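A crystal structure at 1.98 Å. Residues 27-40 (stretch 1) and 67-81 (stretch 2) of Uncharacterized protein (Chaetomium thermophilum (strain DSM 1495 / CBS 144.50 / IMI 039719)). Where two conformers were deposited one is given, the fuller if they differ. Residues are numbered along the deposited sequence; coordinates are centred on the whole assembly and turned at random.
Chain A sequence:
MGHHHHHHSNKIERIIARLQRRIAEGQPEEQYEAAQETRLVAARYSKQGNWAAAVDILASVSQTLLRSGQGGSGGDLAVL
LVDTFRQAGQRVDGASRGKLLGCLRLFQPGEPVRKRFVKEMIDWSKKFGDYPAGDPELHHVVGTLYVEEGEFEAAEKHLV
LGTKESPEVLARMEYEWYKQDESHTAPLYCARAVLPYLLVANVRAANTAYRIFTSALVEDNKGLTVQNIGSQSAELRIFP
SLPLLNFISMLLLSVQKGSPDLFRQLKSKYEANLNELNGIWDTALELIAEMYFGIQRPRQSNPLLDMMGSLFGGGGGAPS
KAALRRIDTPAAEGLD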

# COMPACT_ATOMS: atom_id res chain seq x y z
N GLN A 27 21.47 -27.42 17.99
CA GLN A 27 22.35 -26.39 17.46
C GLN A 27 22.06 -26.16 15.96
O GLN A 27 21.36 -26.96 15.34
CB GLN A 27 23.82 -26.78 17.69
CG GLN A 27 24.23 -26.73 19.17
CD GLN A 27 24.24 -25.30 19.72
OE1 GLN A 27 25.01 -24.47 19.26
NE2 GLN A 27 23.41 -25.01 20.70
N PRO A 28 22.60 -25.07 15.37
CA PRO A 28 22.23 -24.75 13.98
C PRO A 28 22.34 -25.90 12.96
O PRO A 28 21.43 -26.05 12.14
CB PRO A 28 23.16 -23.59 13.63
CG PRO A 28 23.25 -22.85 14.96
CD PRO A 28 23.32 -23.94 16.01
N GLU A 29 23.39 -26.72 13.04
CA GLU A 29 23.52 -27.85 12.13
C GLU A 29 22.36 -28.87 12.25
O GLU A 29 21.82 -29.32 11.22
CB GLU A 29 24.91 -28.49 12.21
CG GLU A 29 26.02 -27.53 11.72
CD GLU A 29 27.37 -28.18 11.50
OE1 GLU A 29 27.67 -29.21 12.14
OE2 GLU A 29 28.15 -27.65 10.67
N GLU A 30 21.96 -29.21 13.49
CA GLU A 30 20.82 -30.10 13.70
C GLU A 30 19.49 -29.46 13.25
O GLU A 30 18.62 -30.16 12.76
CB GLU A 30 20.72 -30.54 15.17
CG GLU A 30 21.21 -31.97 15.45
CD GLU A 30 22.15 -32.51 14.38
OE1 GLU A 30 23.34 -32.11 14.37
OE2 GLU A 30 21.71 -33.36 13.57
N GLN A 31 19.37 -28.15 13.44
CA GLN A 31 18.18 -27.40 13.02
C GLN A 31 18.03 -27.40 11.51
O GLN A 31 16.93 -27.60 10.98
CB GLN A 31 18.22 -25.97 13.55
CG GLN A 31 18.06 -25.89 15.08
CD GLN A 31 18.31 -24.50 15.63
OE1 GLN A 31 19.23 -23.81 15.19
NE2 GLN A 31 17.51 -24.08 16.61
N TYR A 32 19.15 -27.20 10.82
CA TYR A 32 19.20 -27.31 9.36
C TYR A 32 18.80 -28.70 8.87
O TYR A 32 18.02 -28.82 7.93
CB TYR A 32 20.58 -26.89 8.83
CG TYR A 32 20.78 -27.10 7.32
CD1 TYR A 32 20.23 -26.20 6.40
CD2 TYR A 32 21.52 -28.19 6.83
CE1 TYR A 32 20.40 -26.38 5.01
CE2 TYR A 32 21.71 -28.37 5.45
CZ TYR A 32 21.13 -27.46 4.55
OH TYR A 32 21.29 -27.61 3.20
N GLU A 33 19.31 -29.76 9.51
CA GLU A 33 18.94 -31.14 9.13
C GLU A 33 17.44 -31.40 9.33
O GLU A 33 16.80 -32.04 8.49
CB GLU A 33 19.77 -32.17 9.91
CG GLU A 33 21.24 -32.21 9.52
CD GLU A 33 21.50 -32.80 8.13
OE1 GLU A 33 20.55 -33.36 7.51
OE2 GLU A 33 22.65 -32.71 7.64
N ALA A 34 16.89 -30.91 10.43
CA ALA A 34 15.47 -31.04 10.68
C ALA A 34 14.64 -30.31 9.62
O ALA A 34 13.59 -30.80 9.20
CB ALA A 34 15.12 -30.55 12.08
N ALA A 35 15.11 -29.13 9.20
CA ALA A 35 14.41 -28.38 8.15
C ALA A 35 14.45 -29.16 6.85
O ALA A 35 13.45 -29.22 6.13
CB ALA A 35 15.02 -26.98 7.97
N GLN A 36 15.59 -29.79 6.56
CA GLN A 36 15.70 -30.62 5.34
C GLN A 36 14.81 -31.85 5.39
O GLN A 36 14.22 -32.24 4.37
CB GLN A 36 17.17 -31.01 5.06
CG GLN A 36 18.04 -29.81 4.66
CD GLN A 36 17.49 -29.04 3.46
OE1 GLN A 36 17.27 -29.61 2.38
NE2 GLN A 36 17.26 -27.74 3.64
N GLU A 37 14.72 -32.46 6.57
CA GLU A 37 13.86 -33.62 6.72
C GLU A 37 12.40 -33.16 6.61
O GLU A 37 11.57 -33.88 6.09
CB GLU A 37 14.11 -34.28 8.07
CG GLU A 37 13.30 -35.56 8.31
CD GLU A 37 13.65 -36.21 9.60
OE1 GLU A 37 14.86 -36.21 9.94
OE2 GLU A 37 12.73 -36.72 10.29
N THR A 38 12.09 -31.96 7.09
CA THR A 38 10.72 -31.41 6.94
C THR A 38 10.34 -31.29 5.45
O THR A 38 9.22 -31.63 5.07
CB THR A 38 10.59 -30.04 7.66
OG1 THR A 38 10.96 -30.20 9.04
CG2 THR A 38 9.13 -29.48 7.59
N ARG A 39 11.26 -30.79 4.62
CA ARG A 39 11.01 -30.68 3.17
C ARG A 39 10.67 -32.03 2.57
O ARG A 39 9.76 -32.12 1.74
CB ARG A 39 12.24 -30.14 2.42
CG ARG A 39 12.62 -28.71 2.72
CD ARG A 39 13.86 -28.35 1.89
NE ARG A 39 13.65 -28.58 0.45
CZ ARG A 39 14.59 -28.99 -0.41
NH1 ARG A 39 15.83 -29.28 0.01
NH2 ARG A 39 14.27 -29.15 -1.70
N LEU A 40 11.45 -33.05 2.92
CA LEU A 40 11.23 -34.39 2.39
C LEU A 40 9.85 -34.93 2.82
O LEU A 40 9.10 -35.43 1.99
CB LEU A 40 12.36 -35.35 2.80
CG LEU A 40 12.48 -36.71 2.08
CD1 LEU A 40 12.84 -36.58 0.56
CD2 LEU A 40 13.54 -37.57 2.80
N ARG A 67 11.02 -18.82 15.20
CA ARG A 67 11.11 -18.53 16.66
C ARG A 67 12.47 -18.88 17.25
O ARG A 67 12.87 -18.29 18.23
CB ARG A 67 10.07 -19.31 17.45
CG ARG A 67 8.71 -18.72 17.43
CD ARG A 67 7.75 -19.50 18.29
NE ARG A 67 6.39 -19.25 17.84
CZ ARG A 67 5.64 -18.20 18.21
NH1 ARG A 67 6.10 -17.29 19.06
NH2 ARG A 67 4.42 -18.06 17.72
N SER A 68 13.15 -19.86 16.67
CA SER A 68 14.46 -20.28 17.17
C SER A 68 15.60 -19.53 16.52
O SER A 68 16.71 -20.02 16.50
CB SER A 68 14.67 -21.77 16.95
OG SER A 68 13.63 -22.55 17.51
N GLY A 69 15.33 -18.38 15.93
CA GLY A 69 16.36 -17.59 15.26
C GLY A 69 16.99 -18.16 13.99
O GLY A 69 18.04 -17.68 13.57
N GLN A 70 16.37 -19.16 13.37
CA GLN A 70 16.87 -19.69 12.10
C GLN A 70 16.07 -19.09 10.93
O GLN A 70 15.22 -19.75 10.34
CB GLN A 70 16.79 -21.22 12.08
CG GLN A 70 17.61 -21.89 13.19
CD GLN A 70 19.01 -21.35 13.28
OE1 GLN A 70 19.83 -21.56 12.40
NE2 GLN A 70 19.29 -20.62 14.36
N GLY A 71 16.36 -17.83 10.64
CA GLY A 71 15.56 -17.03 9.71
C GLY A 71 15.68 -17.53 8.29
O GLY A 71 14.69 -17.52 7.55
N GLY A 72 16.88 -17.97 7.93
CA GLY A 72 17.14 -18.55 6.61
C GLY A 72 16.38 -19.84 6.35
O GLY A 72 15.60 -19.91 5.40
N SER A 73 16.57 -20.85 7.18
CA SER A 73 15.82 -22.10 7.02
C SER A 73 14.32 -21.94 7.21
O SER A 73 13.54 -22.46 6.42
CB SER A 73 16.35 -23.17 7.97
OG SER A 73 17.57 -23.68 7.44
N GLY A 74 13.93 -21.26 8.29
CA GLY A 74 12.52 -20.96 8.55
C GLY A 74 11.85 -20.20 7.42
O GLY A 74 10.69 -20.49 7.06
N GLY A 75 12.57 -19.23 6.86
CA GLY A 75 12.03 -18.42 5.74
C GLY A 75 11.89 -19.25 4.47
O GLY A 75 10.93 -19.11 3.72
N ASP A 76 12.87 -20.11 4.22
CA ASP A 76 12.81 -20.99 3.06
C ASP A 76 11.58 -21.92 3.18
O ASP A 76 10.85 -22.13 2.20
CB ASP A 76 14.10 -21.80 2.95
CG ASP A 76 15.25 -21.01 2.35
OD1 ASP A 76 15.04 -19.86 1.88
OD2 ASP A 76 16.38 -21.53 2.33
N LEU A 77 11.32 -22.43 4.38
CA LEU A 77 10.11 -23.24 4.57
C LEU A 77 8.82 -22.43 4.39
O LEU A 77 7.82 -22.95 3.88
CB LEU A 77 10.10 -23.93 5.94
CG LEU A 77 10.42 -25.41 5.95
CD1 LEU A 77 11.50 -25.81 4.95
CD2 LEU A 77 10.71 -25.90 7.32
N ALA A 78 8.85 -21.17 4.82
CA ALA A 78 7.69 -20.28 4.65
C ALA A 78 7.43 -20.04 3.16
O ALA A 78 6.28 -20.00 2.73
CB ALA A 78 7.88 -18.94 5.42
N VAL A 79 8.49 -19.86 2.38
CA VAL A 79 8.35 -19.72 0.91
C VAL A 79 7.79 -21.02 0.30
O VAL A 79 6.91 -20.98 -0.60
CB VAL A 79 9.71 -19.29 0.23
CG1 VAL A 79 9.63 -19.32 -1.31
CG2 VAL A 79 10.10 -17.87 0.71
N LEU A 80 8.27 -22.17 0.79
CA LEU A 80 7.78 -23.47 0.30
C LEU A 80 6.28 -23.63 0.62
O LEU A 80 5.53 -24.21 -0.14
CB LEU A 80 8.59 -24.61 0.95
CG LEU A 80 8.37 -26.04 0.44
CD1 LEU A 80 8.51 -26.10 -1.09
CD2 LEU A 80 9.34 -27.03 1.13
N LEU A 81 5.86 -23.07 1.75
CA LEU A 81 4.48 -23.13 2.16
C LEU A 81 3.60 -22.42 1.13
O LEU A 81 2.54 -22.92 0.76
CB LEU A 81 4.31 -22.48 3.55
CG LEU A 81 2.86 -22.26 4.04
CD1 LEU A 81 2.11 -23.62 4.17
CD2 LEU A 81 2.82 -21.45 5.37
O HOH W 1 16.97 -25.23 5.40

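Two helices that run in nearly the same direction can pack without a single direct hydrogen bond between them, and this pair is a compact example. Helices 28-40 and 71-81 lie 10° from parallel, their axes approaching to 10.1 Å, and together the two stretches bury 414 Å². What holds them is mainly the fit of side chains, with small residues where the backbones come closest and larger ones filling what remains.

Leu77 covers the most surface. Its CA-to-CB bond points toward helix 28-40, and its two methyl groups meet three residues spaced along that helix. Leu77 CD2 lies 3.9 Å from Thr38 CG2 and 4.5 Å from Ala35 CB, while Leu77 CD1 lies 3.8 Å from Arg39 CG. A chi1 of -104°, between the usual wells, accompanies this placement. Thr38 suits a buried, apolar setting because its hydroxyl is satisfied within its own helix: OG1 donates to Ala34 O at 2.7 Å, leaving the methyl to face Leu77. Arg39 contributes in a similar spirit. The aliphatic part of its side chain packs on the leucines, with Arg39 CG also 4.0 Å from Leu80 CD2, while Arg39 NH1 turns back to donate to Gln36 OE1 at 2.8 Å.

One turn earlier on the second helix, Ser73 faces Ala35, and here the backbones come close, with the CA of Ala35 and the CA of Ser73 6.5 Å apart. Both side chains are short, and the contact between Ala35 CB and Ser73 CB is 4.0 Å. The serine hydroxyl also lies at the edge of the Tyr32 ring, Ser73 OG being 3.8 Å from Tyr32 CD1. A water adds a polar link, lying 2.6 Å from Ser73 OG and accepting a weak hydrogen bond from Gln36 NE2 at 3.1 Å.

At the N-terminal end the packing becomes polar in composition, through Gln31 and Gln70, the next largest contributors after Leu77. Both point toward the opposing stretch, and Gln31 OE1 reaches within 3.1 Å of Gln70 CD. The amides touch without pairing: Gln31 OE1 and Gln70 NE2 are 3.3 Å apart, but the angle is poor. Each amide nitrogen has another acceptor or partner. Gln70 NE2 makes a weak hydrogen bond to Ser68 O at 3.4 Å, across the turn before its helix, and Gln31 NE2 is hydrogen-bonded elsewhere in the structure. Long glutamines span the wider spacing here, Gln31 CA and Gln70 CA being 7.9 Å apart.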